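Local coordinates for putative polyketide cyclase (Acidithiobacillus ferrooxidans, PDB 3F9S), which is of unproven function but, as a SnoaL-like member of the NTF2 clan, probably acts as a polyketide cyclase, at residues E18-G23 with K57-T62. Residues are numbered along the deposited sequence; the frame is centred on the assembly and turned at random.
Sequences EVWSEG and KERVKT
The Trp20 indole meets Val60 over one face: Val60 CG1 sits 4.0 Å from the centroid of the six-membered ring, 8° off its normal, a nearly vertical CH-pi contact. Val19 CG1 shares that face, offset toward the rim, and touches Val60 CG1 at 3.7 Å. Val60 CG2 closes on Trp20 CZ2 at 3.5 Å. Val60 points toward helix 8-21, and a chi1 of -175°, setting CG1 anti to the backbone N, brings that methyl over the benzo ring and CG2 above the same face, out past the CZ2 corner. Arg59, extended from CG to NE, comes obliquely from the other side of the ring plane: NH1 is 3.7 Å from Trp20 CZ2, and the guanidinium and indole planes are 65° apart. Arg59 NH2 forms salt bridges with Asp41 and Asp44, and NH1 hydrogen-bonds a glycerol, probably from the crystallisation liquor; Trp20 NE1 hydrogen-bonds to Tyr56 OH. Were Trp20 cut back to an alanine, Val60 would probably lose the ring beneath its methyls and Tyr56 OH its indole N-H partner. Buried apolar packing, with no hydrogen bond between the segments, thus joins helices 8-21 and 53-66, while carboxylates meet the arginine's charge beside a glycerol that may mark a pocket in this NTF2-like fold.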
# COMPACT_ATOMS: atom_id res chain seq x y z
N GLU A 18 -8.52 18.85 1.97
CA GLU A 18 -9.78 19.44 1.51
C GLU A 18 -10.81 18.45 1.02
O GLU A 18 -11.97 18.47 1.45
CB GLU A 18 -9.52 20.48 0.43
CG GLU A 18 -8.79 21.68 0.92
CD GLU A 18 -8.51 22.71 -0.16
OE1 GLU A 18 -8.69 22.44 -1.36
OE2 GLU A 18 -8.07 23.82 0.22
N VAL A 19 -10.39 17.60 0.09
CA VAL A 19 -11.31 16.66 -0.52
C VAL A 19 -11.61 15.47 0.38
O VAL A 19 -12.76 15.18 0.67
CB VAL A 19 -10.81 16.16 -1.88
CG1 VAL A 19 -11.75 15.08 -2.45
CG2 VAL A 19 -10.66 17.33 -2.84
N TRP A 20 -10.55 14.82 0.87
CA TRP A 20 -10.70 13.54 1.54
C TRP A 20 -10.92 13.57 3.02
O TRP A 20 -11.64 12.71 3.53
CB TRP A 20 -9.53 12.64 1.17
CG TRP A 20 -9.71 12.21 -0.22
CD1 TRP A 20 -9.17 12.77 -1.32
CD2 TRP A 20 -10.64 11.22 -0.67
NE1 TRP A 20 -9.65 12.15 -2.44
CE2 TRP A 20 -10.56 11.19 -2.08
CE3 TRP A 20 -11.51 10.32 -0.03
CZ2 TRP A 20 -11.30 10.30 -2.86
CZ3 TRP A 20 -12.27 9.45 -0.80
CH2 TRP A 20 -12.16 9.45 -2.21
N SER A 21 -10.26 14.49 3.70
CA SER A 21 -10.43 14.61 5.14
C SER A 21 -11.59 15.53 5.49
O SER A 21 -12.28 15.26 6.47
CB SER A 21 -9.15 15.08 5.82
OG SER A 21 -8.11 14.13 5.63
N GLU A 22 -11.82 16.59 4.72
CA GLU A 22 -12.87 17.58 5.00
C GLU A 22 -14.12 17.42 4.15
O GLU A 22 -15.13 18.03 4.47
CB GLU A 22 -12.31 18.99 4.88
CG GLU A 22 -11.24 19.30 5.91
CD GLU A 22 -10.46 20.55 5.62
OE1 GLU A 22 -10.75 21.28 4.65
OE2 GLU A 22 -9.51 20.81 6.38
N GLY A 23 -14.06 16.60 3.11
CA GLY A 23 -15.23 16.36 2.27
C GLY A 23 -15.64 17.51 1.40
O GLY A 23 -16.82 17.61 1.04
N LYS A 57 -15.60 12.98 -8.52
CA LYS A 57 -16.36 13.54 -7.41
C LYS A 57 -17.43 12.57 -6.92
O LYS A 57 -17.65 12.48 -5.73
CB LYS A 57 -16.95 14.90 -7.77
CG LYS A 57 -15.88 15.96 -7.83
CD LYS A 57 -16.42 17.36 -8.00
CE LYS A 57 -16.86 17.69 -9.37
NZ LYS A 57 -17.10 19.18 -9.47
N GLU A 58 -18.05 11.83 -7.84
CA GLU A 58 -19.03 10.82 -7.44
C GLU A 58 -18.38 9.75 -6.59
O GLU A 58 -18.94 9.34 -5.58
CB GLU A 58 -19.76 10.20 -8.64
CG GLU A 58 -20.63 11.17 -9.39
CD GLU A 58 -21.71 11.82 -8.57
OE1 GLU A 58 -22.24 11.20 -7.62
OE2 GLU A 58 -22.07 12.97 -8.91
N ARG A 59 -17.17 9.34 -6.96
CA ARG A 59 -16.47 8.35 -6.18
C ARG A 59 -16.14 8.91 -4.80
O ARG A 59 -16.29 8.20 -3.81
CB ARG A 59 -15.24 7.88 -6.92
CG ARG A 59 -14.30 7.05 -6.10
CD ARG A 59 -13.24 6.53 -6.98
NE ARG A 59 -12.28 5.76 -6.20
CZ ARG A 59 -11.33 6.28 -5.44
NH1 ARG A 59 -11.16 7.59 -5.33
NH2 ARG A 59 -10.51 5.48 -4.78
N VAL A 60 -15.71 10.16 -4.74
CA VAL A 60 -15.45 10.78 -3.43
C VAL A 60 -16.71 10.75 -2.58
O VAL A 60 -16.66 10.35 -1.42
CB VAL A 60 -14.95 12.22 -3.51
CG1 VAL A 60 -14.60 12.71 -2.08
CG2 VAL A 60 -13.74 12.32 -4.41
N LYS A 61 -17.83 11.12 -3.18
CA LYS A 61 -19.10 11.14 -2.46
C LYS A 61 -19.44 9.78 -1.87
O LYS A 61 -19.88 9.70 -0.73
CB LYS A 61 -20.25 11.63 -3.34
CG LYS A 61 -20.15 13.09 -3.78
CD LYS A 61 -21.29 13.39 -4.75
CE LYS A 61 -21.02 14.61 -5.61
NZ LYS A 61 -22.15 14.82 -6.57
N THR A 62 -19.22 8.71 -2.65
CA THR A 62 -19.52 7.35 -2.19
C THR A 62 -18.61 6.92 -1.06
O THR A 62 -19.08 6.45 -0.03
CB THR A 62 -19.41 6.36 -3.33
OG1 THR A 62 -20.55 6.57 -4.16
CG2 THR A 62 -19.48 4.91 -2.86